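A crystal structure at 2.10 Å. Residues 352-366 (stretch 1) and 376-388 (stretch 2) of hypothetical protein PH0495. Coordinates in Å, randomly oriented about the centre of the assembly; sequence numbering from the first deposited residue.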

# COMPACT_ATOMS: atom_id res chain seq x y z
N THR A 352 -16.32 4.39 -21.79
CA THR A 352 -17.75 4.38 -22.15
C THR A 352 -18.08 4.20 -23.63
O THR A 352 -18.98 3.44 -23.97
CB THR A 352 -18.49 5.65 -21.67
OG1 THR A 352 -17.88 6.82 -22.23
CG2 THR A 352 -18.48 5.73 -20.14
N ARG A 353 -17.38 4.91 -24.51
CA ARG A 353 -17.69 4.79 -25.93
C ARG A 353 -17.42 3.40 -26.49
O ARG A 353 -18.24 2.86 -27.24
CB ARG A 353 -16.93 5.84 -26.74
CG ARG A 353 -17.39 5.89 -28.20
CD ARG A 353 -17.04 7.22 -28.86
NE ARG A 353 -17.78 7.41 -30.11
CZ ARG A 353 -17.85 8.57 -30.76
NH1 ARG A 353 -17.24 9.65 -30.28
NH2 ARG A 353 -18.55 8.66 -31.89
N LYS A 354 -16.29 2.82 -26.13
CA LYS A 354 -15.95 1.49 -26.64
C LYS A 354 -16.85 0.37 -26.14
O LYS A 354 -16.97 -0.65 -26.80
CB LYS A 354 -14.49 1.16 -26.35
CG LYS A 354 -13.52 1.71 -27.40
CD LYS A 354 -12.07 1.40 -27.03
CE LYS A 354 -11.12 1.83 -28.13
NZ LYS A 354 -11.23 0.98 -29.34
N ILE A 355 -17.49 0.54 -24.98
CA ILE A 355 -18.35 -0.52 -24.48
C ILE A 355 -19.83 -0.21 -24.68
O ILE A 355 -20.69 -0.94 -24.18
CB ILE A 355 -18.10 -0.84 -22.97
CG1 ILE A 355 -18.57 0.32 -22.09
CG2 ILE A 355 -16.61 -1.13 -22.73
CD1 ILE A 355 -18.60 -0.02 -20.60
N SER A 356 -20.11 0.86 -25.40
CA SER A 356 -21.48 1.26 -25.68
C SER A 356 -22.26 0.11 -26.33
O SER A 356 -21.78 -0.53 -27.27
CB SER A 356 -21.50 2.48 -26.61
OG SER A 356 -22.83 2.91 -26.85
N ASP A 357 -23.46 -0.15 -25.82
CA ASP A 357 -24.34 -1.20 -26.33
C ASP A 357 -23.89 -2.64 -26.04
O ASP A 357 -24.51 -3.59 -26.52
CB ASP A 357 -24.56 -1.04 -27.83
CG ASP A 357 -25.36 0.21 -28.17
OD1 ASP A 357 -26.36 0.47 -27.47
OD2 ASP A 357 -24.99 0.92 -29.13
N LEU A 358 -22.83 -2.81 -25.26
CA LEU A 358 -22.37 -4.15 -24.92
C LEU A 358 -22.90 -4.54 -23.54
O LEU A 358 -23.24 -3.68 -22.73
CB LEU A 358 -20.84 -4.21 -24.93
CG LEU A 358 -20.15 -3.81 -26.24
CD1 LEU A 358 -18.64 -3.89 -26.08
CD2 LEU A 358 -20.62 -4.74 -27.36
N GLU A 359 -23.00 -5.85 -23.30
CA GLU A 359 -23.46 -6.35 -22.01
C GLU A 359 -22.20 -6.41 -21.15
O GLU A 359 -21.68 -7.48 -20.84
CB GLU A 359 -24.05 -7.75 -22.16
CG GLU A 359 -25.34 -7.80 -22.95
CD GLU A 359 -26.42 -6.91 -22.35
OE1 GLU A 359 -26.62 -6.96 -21.12
OE2 GLU A 359 -27.06 -6.16 -23.11
N ALA A 360 -21.69 -5.23 -20.79
CA ALA A 360 -20.47 -5.16 -20.02
C ALA A 360 -20.49 -4.03 -19.01
O ALA A 360 -21.31 -3.11 -19.08
CB ALA A 360 -19.28 -4.99 -20.96
N LEU A 361 -19.57 -4.10 -18.05
CA LEU A 361 -19.46 -3.08 -17.03
C LEU A 361 -18.00 -2.90 -16.68
O LEU A 361 -17.23 -3.86 -16.71
CB LEU A 361 -20.26 -3.47 -15.78
CG LEU A 361 -20.22 -2.53 -14.57
CD1 LEU A 361 -21.52 -2.63 -13.78
CD2 LEU A 361 -19.03 -2.86 -13.68
N ILE A 362 -17.62 -1.66 -16.40
CA ILE A 362 -16.26 -1.36 -15.99
C ILE A 362 -16.34 -0.47 -14.76
O ILE A 362 -17.01 0.57 -14.77
CB ILE A 362 -15.46 -0.61 -17.08
CG1 ILE A 362 -15.10 -1.56 -18.22
CG2 ILE A 362 -14.18 -0.02 -16.47
CD1 ILE A 362 -14.34 -0.90 -19.37
N VAL A 363 -15.69 -0.90 -13.69
CA VAL A 363 -15.66 -0.10 -12.49
C VAL A 363 -14.18 0.06 -12.11
O VAL A 363 -13.47 -0.93 -11.96
CB VAL A 363 -16.48 -0.74 -11.33
CG1 VAL A 363 -15.99 -2.15 -11.04
CG2 VAL A 363 -16.38 0.12 -10.08
N ALA A 364 -13.73 1.30 -12.02
CA ALA A 364 -12.34 1.60 -11.67
C ALA A 364 -12.38 2.40 -10.37
O ALA A 364 -13.09 3.39 -10.28
CB ALA A 364 -11.68 2.43 -12.77
N PHE A 365 -11.63 1.96 -9.36
CA PHE A 365 -11.66 2.65 -8.08
C PHE A 365 -10.34 2.59 -7.33
O PHE A 365 -9.56 1.66 -7.50
CB PHE A 365 -12.76 2.05 -7.21
CG PHE A 365 -12.55 0.60 -6.88
CD1 PHE A 365 -12.09 0.22 -5.62
CD2 PHE A 365 -12.79 -0.39 -7.82
CE1 PHE A 365 -11.87 -1.13 -5.31
CE2 PHE A 365 -12.58 -1.74 -7.52
CZ PHE A 365 -12.12 -2.11 -6.26
N ASP A 366 -10.11 3.59 -6.49
CA ASP A 366 -8.91 3.66 -5.67
C ASP A 366 -9.32 3.10 -4.31
O ASP A 366 -10.28 3.59 -3.70
CB ASP A 366 -8.46 5.12 -5.53
CG ASP A 366 -7.01 5.24 -5.13
OD1 ASP A 366 -6.57 4.54 -4.19
OD2 ASP A 366 -6.29 6.05 -5.76
N ALA A 376 -15.09 11.04 -4.44
CA ALA A 376 -15.44 9.79 -5.10
C ALA A 376 -14.21 8.89 -5.14
O ALA A 376 -13.08 9.38 -5.21
CB ALA A 376 -15.92 10.06 -6.52
N ALA A 377 -14.43 7.58 -5.11
CA ALA A 377 -13.32 6.64 -5.16
C ALA A 377 -13.01 6.27 -6.62
O ALA A 377 -11.94 5.74 -6.93
CB ALA A 377 -13.65 5.39 -4.37
N GLY A 378 -13.95 6.55 -7.51
CA GLY A 378 -13.73 6.23 -8.91
C GLY A 378 -15.00 6.30 -9.73
O GLY A 378 -15.93 7.01 -9.37
N GLY A 379 -15.03 5.56 -10.84
CA GLY A 379 -16.20 5.57 -11.70
C GLY A 379 -16.72 4.18 -12.00
O GLY A 379 -16.00 3.19 -11.87
N ILE A 380 -17.98 4.11 -12.39
CA ILE A 380 -18.60 2.83 -12.73
C ILE A 380 -19.52 3.11 -13.92
O ILE A 380 -20.42 3.95 -13.84
CB ILE A 380 -19.38 2.23 -11.52
CG1 ILE A 380 -20.07 0.93 -11.93
CG2 ILE A 380 -20.38 3.25 -10.97
CD1 ILE A 380 -20.69 0.16 -10.74
N VAL A 381 -19.28 2.41 -15.02
CA VAL A 381 -20.04 2.59 -16.25
C VAL A 381 -20.41 1.26 -16.87
O VAL A 381 -19.78 0.24 -16.60
CB VAL A 381 -19.20 3.38 -17.29
CG1 VAL A 381 -18.87 4.78 -16.76
CG2 VAL A 381 -17.90 2.63 -17.58
N ASP A 382 -21.45 1.26 -17.70
CA ASP A 382 -21.86 0.03 -18.37
C ASP A 382 -22.15 0.33 -19.83
O ASP A 382 -21.85 1.42 -20.32
CB ASP A 382 -23.08 -0.59 -17.68
CG ASP A 382 -24.25 0.36 -17.57
OD1 ASP A 382 -24.50 1.11 -18.54
OD2 ASP A 382 -24.93 0.35 -16.52
N GLY A 383 -22.73 -0.65 -20.53
CA GLY A 383 -23.04 -0.48 -21.94
C GLY A 383 -24.10 0.56 -22.29
O GLY A 383 -24.30 0.88 -23.46
N THR A 384 -24.78 1.09 -21.28
CA THR A 384 -25.81 2.09 -21.53
C THR A 384 -25.30 3.50 -21.25
O THR A 384 -25.94 4.48 -21.64
CB THR A 384 -27.04 1.90 -20.64
OG1 THR A 384 -26.72 2.33 -19.31
CG2 THR A 384 -27.47 0.44 -20.61
N THR A 385 -24.16 3.60 -20.59
CA THR A 385 -23.62 4.91 -20.20
C THR A 385 -23.33 5.91 -21.31
O THR A 385 -23.73 7.08 -21.20
CB THR A 385 -22.35 4.75 -19.35
OG1 THR A 385 -22.63 3.88 -18.24
CG2 THR A 385 -21.92 6.11 -18.82
N TYR A 386 -22.64 5.49 -22.36
CA TYR A 386 -22.32 6.42 -23.43
C TYR A 386 -23.57 7.14 -23.95
O TYR A 386 -23.60 8.37 -24.02
CB TYR A 386 -21.63 5.69 -24.59
CG TYR A 386 -21.09 6.65 -25.63
CD1 TYR A 386 -20.09 7.55 -25.31
CD2 TYR A 386 -21.63 6.68 -26.92
CE1 TYR A 386 -19.62 8.48 -26.25
CE2 TYR A 386 -21.18 7.60 -27.86
CZ TYR A 386 -20.17 8.50 -27.52
OH TYR A 386 -19.73 9.42 -28.44
N LYS A 387 -24.61 6.38 -24.29
CA LYS A 387 -25.83 6.98 -24.81
C LYS A 387 -26.53 7.88 -23.80
O LYS A 387 -27.18 8.86 -24.19
CB LYS A 387 -26.77 5.90 -25.34
CG LYS A 387 -26.25 5.31 -26.66
CD LYS A 387 -27.20 4.31 -27.31
CE LYS A 387 -26.62 3.83 -28.65
NZ LYS A 387 -27.46 2.82 -29.35
N LYS A 388 -26.40 7.57 -22.51
CA LYS A 388 -27.03 8.41 -21.50
C LYS A 388 -26.30 9.75 -21.47
O LYS A 388 -26.92 10.80 -21.28
CB LYS A 388 -26.98 7.73 -20.12
CG LYS A 388 -27.95 6.56 -20.01
CD LYS A 388 -27.86 5.83 -18.67
CE LYS A 388 -28.81 4.64 -18.63
NZ LYS A 388 -28.67 3.83 -17.38
O HOH W 1 -21.20 2.98 -22.71
O HOH W 2 -24.38 3.60 -24.57

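The frame of this contact is an antiparallel pair of strands, 359-366 against 378-382, and main-chain atoms make the bonds of its ladder. Ile-362 and Val-381 exchange two nearly straight hydrogen bonds, Ile-362 N to Val-381 O and Val-381 N to Ile-362 O, both 2.9 Å. Ala-364 and Gly-379 repeat the pattern, N to O in each direction at 3.0 Å, and Asp-366 N extends it to Ala-377 O at 2.9 Å. At the other end the ladder frays: Gly-383 N reaches Ala-360 O at 3.2 Å in a weak, bent bond. Between the hydrogen-bonded pairs, CA-H...O contacts fill in, such as Ile-380 CA to Ile-362 O at 3.4 Å.

Two glycines let the backbones come close. An ideal CB on Gly-378 would lie 1.9 Å from Ala-364 O, and its backbone angles by themselves call for glycine. One on Gly-383 would lie 1.9 Å from Leu-358 O; without it, Gly-383 CA sits 3.3 Å from both Ile-355 O and Leu-358 O. The type II turn from Ile-355 to Leu-358 presents Asp-357 N to Gly-383 O, a 2.7 Å hydrogen bond.

The apolar side chains sort by face. Leu-361, Val-363 and Ile-380 share one, where Val-363 CG2 meets Ile-380 CB at 3.9 Å and Leu-361 CD1 meets Ile-380 CD1 at 4.2 Å. On the other face, beta-branched Val-381 offers CG2 to Ile-362 CB at 4.1 Å and to Ile-355 CD1, also at 4.1 Å, while its CG1 packs on Thr-352 CG2 at 3.5 Å. These residues are buried, and they meet through aliphatic carbon; Thr-352 turns its CG2 to Val-381, while its OG1 is hydrogen-bonded elsewhere in the structure.

Where strand gives way to helix, Asp-382 acts as a cap: its OD1 accepts from Thr-384 N at 2.8 Å and, weakly, from Thr-385 N at 3.2 Å. Thr-385 OG1 answers by accepting from Asp-382 N at 2.9 Å.

The helix then brings Tyr-386 over stretch 1, where it has the largest covered area of any residue here. Extended Arg-353 lays its CG over the ring face, 4.0 Å from the centroid, a CH-pi contact; Thr-352 OG1 lies at the ring edge. Farther out, exposed Lys-387 uses its long chain to put NZ 3.1 Å from Asp-357 OD2 in a salt bridge.

Two waters satisfy polar groups that the chains leave apart. Water 1 donates to Thr-352 O and Asp-382 O and accepts from Tyr-386 N; water 2 links Ser-356 OG, Gly-383 O and Lys-387 N.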